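Tyrosine recombinase XerH (Helicobacter pylori, PDB 5JK0) cuts and rejoins DNA as a site-specific tyrosine recombinase involved in chromosome segregation, and may contribute to chromosome decatenation. Local coordinates at residues L6-P12 with F99-K103; W19-F23 with G135-I140. All blocks are in the same frame, centred on the assembly; numbering follows the deposited sequence.

Overall arrangement
Both contacts lie in the helical, SAM-like N-terminal region of XerH, on the same side of the chain's centre and about 15 Å apart, centre to centre. Their segments alternate along the chain: 6-12, 19-23, 99-103, 135-140. Helix 12-30 joins them, since contact 1 holds its first residue and the loop before it, while contact 2 crosses it over helix 123-143. They also touch directly: L6 O is 2.9 Å from W19 NE1, a probable hydrogen bond, E8 OE2 and R22 NH2 form a 3.1 Å salt bridge, and L6 CD1 packs 3.7 Å from I140 CG2. The N-terminal loop is thus anchored to contact 2, whose nearest atom lies about 6 Å from the bound DNA.

Contact 1. Residues L6-P12 with F99-K103; sequences LEELKDP and FNSLK
A single carboxylate oxygen, E7 OE1, accepts two hydrogen bonds from the facing loop: one from S101 OG (2.6 Å) and a longer one from the backbone L102 N (3.3 Å). E7 is extended (phi/psi -121/105), and its m, t side chain reaches across to the start of the 3-10 turn at L102-K103. There S101 OG (chi1 t) also accepts from K103 N (3.1 Å), forming an ST turn. The loop 6-12 then bends away and returns at P12, the first residue of helix 12-30, directly after the N-cap D11. The backbones come closest here, with P12 and S101 CA atoms 5.4 Å apart. P12 CG rests 3.7 Å from N100 O, and L102 CD2 lies 3.5 Å from P12 O. L102 (m, t) points into the space between the two ends of the loop, its CD1 3.7 Å from L6 O and 4.4 Å from L6 CD1. L6 CD2 packs 4.0 Å from K103 CG. This loop-to-loop packing fastens the loop before helix 12-30 to the connection between helices 74-93 and 107-117. E7 OE2 and K103 NZ, 4.5 Å apart, are too distant for a salt bridge, so direct polar pairing between these segments rests on OE1.

Contact 2. Residues W19-F23 with G135-I140; sequences WIGRF and GLFSYI
Segments 19-23 of helix 12-30 and 135-140 of helix 123-143 cross at 97°, axes 10.0 Å apart; nearest CA pairs are F23-L136 (6.4 Å) and W19-I140 (7.1 Å). F23 (chi1 t, chi2 71°) lays its ring against the opposite backbone: L136 CA sits over the face, 4.0 Å from the centroid, and F23 CE1 reaches G135 O (3.3 Å). Lacking a side chain, G135 leaves space for this ring. Y139 (chi1 t, chi2 85°) receives F23 CA over its face, 4.1 Å from the centroid, while the two rings form an offset edge-to-face pair (centroids 5.5 Å, planes 64°). This aromatic packing joins the two helices within the SAM-like N-terminal region, L80 of helix 74-93 touching F23 and L136. L136 (t, p) brings CD1 3.7 Å from F23 CB and CD2 4.0 Å from I20 CG1. W19 (chi1 m, chi2 110°) sets CB 4.0 Å from CD1 of I140 (m, t), with I140 CG2 over one indole face and Y139 CE2 at its edge, 4.3 Å from W19 CE3.

Contact 1. Residues L6-P12 with F99-K103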
loop_
_atom_site.group_PDB
_atom_site.type_symbol
_atom_site.label_atom_id
_atom_site.label_comp_id
_atom_site.label_asym_id
_atom_site.label_seq_id
_atom_site.Cartn_x
_atom_site.Cartn_y
_atom_site.Cartn_z
ATOM N N LEU D 6 -32.562 15.151 15.615
ATOM C CA LEU D 6 -32.133 13.784 15.338
ATOM C C LEU D 6 -33.277 12.793 15.526
ATOM O O LEU D 6 -33.542 11.960 14.659
ATOM C CB LEU D 6 -30.959 13.394 16.236
ATOM C CG LEU D 6 -30.401 11.987 16.001
ATOM C CD1 LEU D 6 -29.725 11.900 14.641
ATOM C CD2 LEU D 6 -29.441 11.583 17.109
ATOM N N GLU D 7 -33.954 12.894 16.665
ATOM C CA GLU D 7 -35.024 11.967 17.008
ATOM C C GLU D 7 -36.342 12.700 17.221
ATOM O O GLU D 7 -36.539 13.355 18.243
ATOM C CB GLU D 7 -34.650 11.170 18.258
ATOM C CG GLU D 7 -33.344 10.401 18.123
ATOM C CD GLU D 7 -32.911 9.749 19.423
ATOM O OE1 GLU D 7 -33.002 8.505 19.523
ATOM O OE2 GLU D 7 -32.477 10.478 20.340
ATOM N N GLU D 8 -37.242 12.588 16.248
ATOM C CA GLU D 8 -38.534 13.262 16.313
ATOM C C GLU D 8 -39.668 12.293 16.632
ATOM O O GLU D 8 -40.759 12.710 17.024
ATOM C CB GLU D 8 -38.827 13.984 14.996
ATOM C CG GLU D 8 -37.934 15.184 14.729
ATOM C CD GLU D 8 -38.246 15.859 13.407
ATOM O OE1 GLU D 8 -38.658 17.038 13.423
ATOM O OE2 GLU D 8 -38.077 15.212 12.352
ATOM N N LEU D 9 -39.407 11.001 16.462
ATOM C CA LEU D 9 -40.423 9.979 16.688
ATOM C C LEU D 9 -40.068 9.089 17.876
ATOM O O LEU D 9 -38.940 9.113 18.367
ATOM C CB LEU D 9 -40.606 9.125 15.433
ATOM C CG LEU D 9 -40.891 9.878 14.131
ATOM C CD1 LEU D 9 -40.946 8.915 12.955
ATOM C CD2 LEU D 9 -42.183 10.672 14.242
ATOM N N LYS D 10 -41.039 8.304 18.333
ATOM C CA LYS D 10 -40.813 7.368 19.427
ATOM C C LYS D 10 -40.188 6.077 18.910
ATOM O O LYS D 10 -39.505 5.365 19.646
ATOM C CB LYS D 10 -42.120 7.067 20.161
ATOM N N ASP D 11 -40.426 5.785 17.635
ATOM C CA ASP D 11 -39.880 4.593 17.001
ATOM C C ASP D 11 -38.577 4.927 16.280
ATOM O O ASP D 11 -38.584 5.651 15.284
ATOM C CB ASP D 11 -40.895 3.995 16.022
ATOM C CG ASP D 11 -40.573 2.559 15.641
ATOM O OD1 ASP D 11 -39.383 2.178 15.654
ATOM O OD2 ASP D 11 -41.518 1.807 15.324
ATOM N N PRO D 12 -37.452 4.395 16.784
ATOM C CA PRO D 12 -36.132 4.631 16.187
ATOM C C PRO D 12 -36.037 4.087 14.766
ATOM O O PRO D 12 -35.379 4.690 13.920
ATOM C CB PRO D 12 -35.181 3.881 17.127
ATOM C CG PRO D 12 -36.036 2.853 17.790
ATOM C CD PRO D 12 -37.378 3.498 17.949
ATOM N N PHE D 99 -31.879 -1.889 21.589
ATOM C CA PHE D 99 -31.423 -0.572 21.167
ATOM C C PHE D 99 -32.623 0.297 20.817
ATOM O O PHE D 99 -33.223 0.139 19.754
ATOM C CB PHE D 99 -30.475 -0.679 19.970
ATOM C CG PHE D 99 -29.197 -1.413 20.271
ATOM C CD1 PHE D 99 -28.682 -1.442 21.556
ATOM C CD2 PHE D 99 -28.511 -2.074 19.265
ATOM C CE1 PHE D 99 -27.507 -2.115 21.832
ATOM C CE2 PHE D 99 -27.336 -2.748 19.534
ATOM C CZ PHE D 99 -26.834 -2.769 20.819
ATOM N N ASN D 100 -32.972 1.215 21.713
ATOM C CA ASN D 100 -34.182 2.012 21.550
ATOM C C ASN D 100 -33.929 3.419 21.011
ATOM O O ASN D 100 -34.827 4.259 21.020
ATOM C CB ASN D 100 -34.927 2.104 22.884
ATOM C CG ASN D 100 -35.429 0.757 23.367
ATOM O OD1 ASN D 100 -35.804 -0.102 22.568
ATOM N ND2 ASN D 100 -35.437 0.564 24.681
ATOM N N SER D 101 -32.714 3.671 20.535
ATOM C CA SER D 101 -32.358 5.002 20.051
ATOM C C SER D 101 -31.442 4.958 18.832
ATOM O O SER D 101 -30.696 3.998 18.636
ATOM C CB SER D 101 -31.691 5.805 21.171
ATOM O OG SER D 101 -31.222 7.054 20.692
ATOM N N LEU D 102 -31.503 6.008 18.016
ATOM C CA LEU D 102 -30.611 6.143 16.867
ATOM C C LEU D 102 -29.167 6.309 17.321
ATOM O O LEU D 102 -28.234 5.988 16.586
ATOM C CB LEU D 102 -31.020 7.333 15.994
ATOM C CG LEU D 102 -32.262 7.180 15.113
ATOM C CD1 LEU D 102 -32.499 8.448 14.309
ATOM C CD2 LEU D 102 -32.120 5.978 14.190
ATOM N N LYS D 103 -28.992 6.812 18.539
ATOM C CA LYS D 103 -27.662 7.032 19.098
ATOM C C LYS D 103 -26.948 5.717 19.405
ATOM O O LYS D 103 -25.740 5.700 19.641
ATOM C CB LYS D 103 -27.752 7.891 20.361
ATOM C CG LYS D 103 -28.263 9.303 20.114
ATOM C CD LYS D 103 -28.333 10.103 21.407
ATOM C CE LYS D 103 -28.830 11.518 21.157
ATOM N NZ LYS D 103 -28.951 12.300 22.418
#

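Contact 2. Residues W19-F23 with G135-I140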
loop_
_atom_site.group_PDB
_atom_site.type_symbol
_atom_site.label_atom_id
_atom_site.label_comp_id
_atom_site.label_asym_id
_atom_site.label_seq_id
_atom_site.Cartn_x
_atom_site.Cartn_y
_atom_site.Cartn_z
ATOM N N TRP D 19 -34.616 9.768 7.974
ATOM C CA TRP D 19 -33.333 10.322 7.546
ATOM C C TRP D 19 -32.857 9.735 6.220
ATOM O O TRP D 19 -32.232 10.430 5.420
ATOM C CB TRP D 19 -32.268 10.098 8.623
ATOM C CG TRP D 19 -32.380 11.047 9.773
ATOM C CD1 TRP D 19 -32.767 10.753 11.049
ATOM C CD2 TRP D 19 -32.112 12.454 9.749
ATOM N NE1 TRP D 19 -32.748 11.890 11.822
ATOM C CE2 TRP D 19 -32.351 12.947 11.046
ATOM C CE3 TRP D 19 -31.688 13.344 8.756
ATOM C CZ2 TRP D 19 -32.182 14.289 11.377
ATOM C CZ3 TRP D 19 -31.521 14.677 9.087
ATOM C CH2 TRP D 19 -31.767 15.136 10.386
ATOM N N ILE D 20 -33.150 8.458 5.993
ATOM C CA ILE D 20 -32.778 7.803 4.742
ATOM C C ILE D 20 -33.510 8.445 3.566
ATOM O O ILE D 20 -32.916 8.700 2.517
ATOM C CB ILE D 20 -33.083 6.291 4.777
ATOM C CG1 ILE D 20 -32.179 5.589 5.792
ATOM C CG2 ILE D 20 -32.889 5.671 3.401
ATOM C CD1 ILE D 20 -32.404 4.095 5.874
ATOM N N GLY D 21 -34.798 8.715 3.754
ATOM C CA GLY D 21 -35.601 9.360 2.732
ATOM C C GLY D 21 -35.094 10.750 2.394
ATOM O O GLY D 21 -35.069 11.143 1.229
ATOM N N ARG D 22 -34.689 11.494 3.419
ATOM C CA ARG D 22 -34.138 12.831 3.228
ATOM C C ARG D 22 -32.815 12.778 2.471
ATOM O O ARG D 22 -32.559 13.601 1.592
ATOM C CB ARG D 22 -33.938 13.528 4.576
ATOM C CG ARG D 22 -35.229 13.904 5.281
ATOM C CD ARG D 22 -34.970 14.258 6.736
ATOM N NE ARG D 22 -36.188 14.665 7.430
ATOM C CZ ARG D 22 -36.328 14.661 8.753
ATOM N NH1 ARG D 22 -35.326 14.261 9.525
ATOM N NH2 ARG D 22 -37.471 15.049 9.303
ATOM N N PHE D 23 -31.979 11.807 2.821
ATOM C CA PHE D 23 -30.677 11.648 2.184
ATOM C C PHE D 23 -30.810 11.267 0.713
ATOM O O PHE D 23 -30.133 11.831 -0.144
ATOM C CB PHE D 23 -29.845 10.597 2.921
ATOM C CG PHE D 23 -28.543 10.272 2.246
ATOM C CD1 PHE D 23 -27.503 11.186 2.243
ATOM C CD2 PHE D 23 -28.356 9.051 1.622
ATOM C CE1 PHE D 23 -26.300 10.890 1.628
ATOM C CE2 PHE D 23 -27.155 8.748 1.002
ATOM C CZ PHE D 23 -26.127 9.668 1.007
ATOM N N GLY D 135 -21.890 8.007 3.551
ATOM C CA GLY D 135 -22.623 9.153 3.045
ATOM C C GLY D 135 -23.856 9.482 3.864
ATOM O O GLY D 135 -24.166 10.651 4.092
ATOM N N LEU D 136 -24.563 8.447 4.311
ATOM C CA LEU D 136 -25.793 8.632 5.073
ATOM C C LEU D 136 -25.541 9.332 6.405
ATOM O O LEU D 136 -26.203 10.315 6.732
ATOM C CB LEU D 136 -26.479 7.287 5.322
ATOM C CG LEU D 136 -27.728 7.333 6.206
ATOM C CD1 LEU D 136 -28.811 8.200 5.575
ATOM C CD2 LEU D 136 -28.254 5.931 6.484
ATOM N N PHE D 137 -24.580 8.824 7.168
ATOM C CA PHE D 137 -24.325 9.341 8.509
ATOM C C PHE D 137 -23.489 10.618 8.491
ATOM O O PHE D 137 -23.479 11.373 9.463
ATOM C CB PHE D 137 -23.652 8.268 9.369
ATOM C CG PHE D 137 -24.554 7.111 9.692
ATOM C CD1 PHE D 137 -25.456 7.192 10.741
ATOM C CD2 PHE D 137 -24.514 5.951 8.937
ATOM C CE1 PHE D 137 -26.297 6.135 11.036
ATOM C CE2 PHE D 137 -25.353 4.889 9.228
ATOM C CZ PHE D 137 -26.246 4.983 10.278
ATOM N N SER D 138 -22.792 10.863 7.385
ATOM C CA SER D 138 -22.133 12.149 7.189
ATOM C C SER D 138 -23.201 13.209 6.957
ATOM O O SER D 138 -23.077 14.347 7.406
ATOM C CB SER D 138 -21.157 12.103 6.011
ATOM O OG SER D 138 -20.589 13.379 5.769
ATOM N N TYR D 139 -24.256 12.811 6.254
ATOM C CA TYR D 139 -25.388 13.687 5.977
ATOM C C TYR D 139 -26.165 14.003 7.252
ATOM O O TYR D 139 -26.572 15.143 7.474
ATOM C CB TYR D 139 -26.306 13.041 4.936
ATOM C CG TYR D 139 -27.561 13.828 4.625
ATOM C CD1 TYR D 139 -27.551 14.847 3.681
ATOM C CD2 TYR D 139 -28.759 13.541 5.269
ATOM C CE1 TYR D 139 -28.699 15.564 3.394
ATOM C CE2 TYR D 139 -29.908 14.252 4.988
ATOM C CZ TYR D 139 -29.874 15.260 4.051
ATOM O OH TYR D 139 -31.021 15.966 3.772
ATOM N N ILE D 140 -26.368 12.989 8.089
ATOM C CA ILE D 140 -27.093 13.167 9.343
ATOM C C ILE D 140 -26.336 14.100 10.289
ATOM O O ILE D 140 -26.936 14.942 10.957
ATOM C CB ILE D 140 -27.350 11.817 10.042
ATOM C CG1 ILE D 140 -28.208 10.910 9.155
ATOM C CG2 ILE D 140 -28.036 12.029 11.382
ATOM C CD1 ILE D 140 -28.478 9.543 9.752
#